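Local coordinates for protein alcohol dehydrogenase (PDB 4CPD) that probably interconverts alcohols and the corresponding aldehydes or ketones, using bound NAD as the redox partner and zinc as a cofactor, at residues A[180-185]-A[314-319]. Sequence-based numbering, arbitrary orientation.
Sequences VGLMAI and ERIVSH. With NAD (nicotinamide-adenine-dinucleotide), chain G.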
loop_
_atom_site.group_PDB
_atom_site.type_symbol
_atom_site.label_atom_id
_atom_site.label_comp_id
_atom_site.label_asym_id
_atom_site.label_seq_id
_atom_site.Cartn_x
_atom_site.Cartn_y
_atom_site.Cartn_z
ATOM N N VAL A 180 -3.993 -21.007 4.011
ATOM C CA VAL A 180 -3.492 -19.656 4.302
ATOM C C VAL A 180 -4.605 -18.805 4.856
ATOM O O VAL A 180 -4.422 -18.170 5.876
ATOM C CB VAL A 180 -2.869 -19.001 3.061
ATOM C CG1 VAL A 180 -2.574 -17.527 3.301
ATOM C CG2 VAL A 180 -1.583 -19.747 2.671
ATOM N N GLY A 181 -5.757 -18.839 4.192
ATOM C CA GLY A 181 -6.936 -18.134 4.672
ATOM C C GLY A 181 -7.339 -18.510 6.087
ATOM O O GLY A 181 -7.753 -17.657 6.891
ATOM N N LEU A 182 -7.214 -19.796 6.388
ATOM C CA LEU A 182 -7.580 -20.303 7.704
ATOM C C LEU A 182 -6.601 -19.822 8.749
ATOM O O LEU A 182 -7.015 -19.516 9.858
ATOM C CB LEU A 182 -7.679 -21.825 7.699
ATOM C CG LEU A 182 -8.819 -22.334 6.793
ATOM C CD1 LEU A 182 -8.675 -23.836 6.543
ATOM C CD2 LEU A 182 -10.188 -22.027 7.376
ATOM N N MET A 183 -5.317 -19.726 8.407
ATOM C CA MET A 183 -4.348 -19.114 9.330
ATOM C C MET A 183 -4.751 -17.646 9.594
ATOM O O MET A 183 -4.742 -17.155 10.744
ATOM C CB MET A 183 -2.935 -19.137 8.773
ATOM C CG MET A 183 -2.370 -20.506 8.444
ATOM S SD MET A 183 -1.997 -21.563 9.857
ATOM C CE MET A 183 -3.437 -22.628 9.788
ATOM N N ALA A 184 -5.112 -16.951 8.525
ATOM C CA ALA A 184 -5.461 -15.554 8.632
ATOM C C ALA A 184 -6.640 -15.370 9.558
ATOM O O ALA A 184 -6.627 -14.493 10.433
ATOM C CB ALA A 184 -5.788 -14.978 7.258
ATOM N N ILE A 185 -7.668 -16.191 9.366
ATOM C CA ILE A 185 -8.841 -16.121 10.232
ATOM C C ILE A 185 -8.473 -16.256 11.709
ATOM O O ILE A 185 -8.810 -15.405 12.521
ATOM C CB ILE A 185 -9.869 -17.177 9.861
ATOM C CG1 ILE A 185 -10.495 -16.822 8.532
ATOM C CG2 ILE A 185 -10.969 -17.223 10.891
ATOM C CD1 ILE A 185 -11.210 -17.987 7.878
ATOM N N GLU A 314 -1.987 -26.511 13.630
ATOM C CA GLU A 314 -2.024 -27.965 13.325
ATOM C C GLU A 314 -3.444 -28.562 13.268
ATOM O O GLU A 314 -3.653 -29.591 12.628
ATOM C CB GLU A 314 -1.152 -28.800 14.294
ATOM C CG GLU A 314 -1.757 -29.048 15.671
ATOM C CD GLU A 314 -1.643 -27.850 16.584
ATOM O OE1 GLU A 314 -1.257 -26.735 16.112
ATOM O OE2 GLU A 314 -1.931 -28.030 17.782
ATOM N N ARG A 315 -4.416 -27.912 13.895
ATOM C CA ARG A 315 -5.784 -28.381 13.798
ATOM C C ARG A 315 -6.276 -28.530 12.351
ATOM O O ARG A 315 -7.227 -29.246 12.087
ATOM C CB ARG A 315 -6.749 -27.452 14.542
ATOM C CG ARG A 315 -6.327 -27.042 15.932
ATOM C CD ARG A 315 -7.530 -26.635 16.759
ATOM N NE ARG A 315 -8.138 -27.833 17.348
ATOM C CZ ARG A 315 -8.116 -28.167 18.641
ATOM N NH1 ARG A 315 -7.540 -27.380 19.550
ATOM N NH2 ARG A 315 -8.687 -29.304 19.034
ATOM N N ILE A 316 -5.676 -27.846 11.402
ATOM C CA ILE A 316 -6.185 -27.955 10.034
ATOM C C ILE A 316 -5.606 -29.148 9.284
ATOM O O ILE A 316 -6.045 -29.458 8.186
ATOM C CB ILE A 316 -5.986 -26.673 9.203
ATOM C CG1 ILE A 316 -4.533 -26.508 8.787
ATOM C CG2 ILE A 316 -6.464 -25.458 9.991
ATOM C CD1 ILE A 316 -4.415 -25.779 7.468
ATOM N N VAL A 317 -4.639 -29.828 9.878
ATOM C CA VAL A 317 -4.053 -31.008 9.240
ATOM C C VAL A 317 -5.107 -32.125 9.135
ATOM O O VAL A 317 -5.577 -32.639 10.153
ATOM C CB VAL A 317 -2.827 -31.540 10.006
ATOM C CG1 VAL A 317 -2.271 -32.764 9.295
ATOM C CG2 VAL A 317 -1.775 -30.460 10.094
ATOM N N SER A 318 -5.475 -32.485 7.906
ATOM C CA SER A 318 -6.403 -33.578 7.679
ATOM C C SER A 318 -5.680 -34.918 7.547
ATOM O O SER A 318 -6.233 -35.933 7.902
ATOM C CB SER A 318 -7.232 -33.325 6.429
ATOM O OG SER A 318 -6.393 -33.227 5.289
ATOM N N HIS A 319 -4.455 -34.919 7.026
ATOM C CA HIS A 319 -3.724 -36.156 6.745
ATOM C C HIS A 319 -2.274 -36.118 7.136
ATOM O O HIS A 319 -1.521 -35.305 6.621
ATOM C CB HIS A 319 -3.731 -36.437 5.269
ATOM C CG HIS A 319 -5.086 -36.700 4.719
ATOM N ND1 HIS A 319 -6.011 -35.697 4.533
ATOM C CD2 HIS A 319 -5.669 -37.841 4.295
ATOM C CE1 HIS A 319 -7.104 -36.208 4.003
ATOM N NE2 HIS A 319 -6.918 -37.505 3.837
HETATM P PA NAD G . -5.170 -23.717 -1.799
HETATM O O1A NAD G . -5.096 -25.031 -1.019
HETATM O O2A NAD G . -5.250 -23.757 -3.322
HETATM O O5B NAD G . -6.351 -22.740 -1.278
HETATM C C5B NAD G . -7.058 -21.895 -2.184
HETATM C C4B NAD G . -8.489 -21.690 -1.694
HETATM O O4B NAD G . -9.100 -20.609 -2.411
HETATM C C3B NAD G . -9.340 -22.944 -1.924
HETATM O O3B NAD G . -10.175 -23.269 -0.802
HETATM C C2B NAD G . -10.212 -22.574 -3.090
HETATM O O2B NAD G . -11.465 -23.264 -3.061
HETATM C C1B NAD G . -10.360 -21.079 -2.882
HETATM N N9A NAD G . -10.728 -20.432 -4.141
HETATM C C8A NAD G . -10.181 -20.705 -5.344
HETATM N N7A NAD G . -10.771 -19.927 -6.283
HETATM C C5A NAD G . -11.695 -19.149 -5.673
HETATM C C6A NAD G . -12.653 -18.102 -6.081
HETATM N N6A NAD G . -12.710 -17.751 -7.376
HETATM N N1A NAD G . -13.454 -17.524 -5.146
HETATM C C2A NAD G . -13.387 -17.883 -3.850
HETATM N N3A NAD G . -12.531 -18.835 -3.408
HETATM C C4A NAD G . -11.675 -19.488 -4.252
HETATM O O3 NAD G . -3.865 -22.815 -1.462
HETATM P PN NAD G . -3.274 -22.369 -0.019
HETATM O O1N NAD G . -2.347 -23.500 0.382
HETATM O O2N NAD G . -4.369 -21.803 0.891
HETATM O O5D NAD G . -2.409 -21.074 -0.454
HETATM C C5D NAD G . -3.128 -19.839 -0.644
HETATM C C4D NAD G . -2.584 -18.925 -1.738
HETATM O O4D NAD G . -1.524 -18.139 -1.177
HETATM C C3D NAD G . -1.998 -19.658 -2.946
HETATM O O3D NAD G . -2.224 -18.855 -4.118
HETATM C C2D NAD G . -0.513 -19.790 -2.595
HETATM O O2D NAD G . 0.386 -20.001 -3.713
HETATM C C1D NAD G . -0.299 -18.458 -1.874
HETATM N N1N NAD G . 0.865 -18.435 -0.973
HETATM C C2N NAD G . 1.572 -17.302 -1.018
HETATM C C3N NAD G . 2.701 -17.109 -0.235
HETATM C C7N NAD G . 3.386 -15.780 -0.377
HETATM O O7N NAD G . 4.580 -15.653 -0.158
HETATM N N7N NAD G . 2.622 -14.729 -0.734
HETATM C C4N NAD G . 3.108 -18.132 0.638
HETATM C C5N NAD G . 2.362 -19.316 0.679
HETATM C C6N NAD G . 1.231 -19.449 -0.144
#
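Ile316 meets Met183 and Leu182 through apolar carbon alone, and of the three it gives up the most surface, 62 of the 135 Å² buried between 180-185 and 314-319. Its CB points toward the helix, and chi1 of 75° sets CG1 between the backbone N and the carbonyl carbon, which turns both branches to the helical segment. The terminal methyl of Met183 faces these two branches: CE lies 4.0 Å from Ile316 CD1 and 4.1 Å from Ile316 CG2. Bends further along its chain carry that methyl to the isoleucine, although the first bond of the side chain does not aim there. Leu182 reaches the same CG2 methyl of Ile316, with its CD1 4.4 Å away, a looser touch. The backbones stay well apart, with 8.1 Å between the CA atoms of Leu182 and Ile316, and side chains alone span the gap. Met183 also packs on Leu154 and Ala157 of helix 153-163, and Leu182 on Leu212 of helix 203-212.

Residues 180-185 belong to the helix that follows the glycine-rich turn of the Rossmann-type NAD domain, whereas 314-319 leads from a 3-10 turn into strand 319-322 of the other sheet. Val180 N, at the start of the helical segment, donates to NAD O2N at 3.2 Å, nearly straight at 173°, and Val180 CG2 lies 3.5 Å from NAD O5D. The chemistry implies a buried, purely van der Waals junction less than one helical turn along from the residue that binds the pyrophosphate, lacking the directionality of polar bonds.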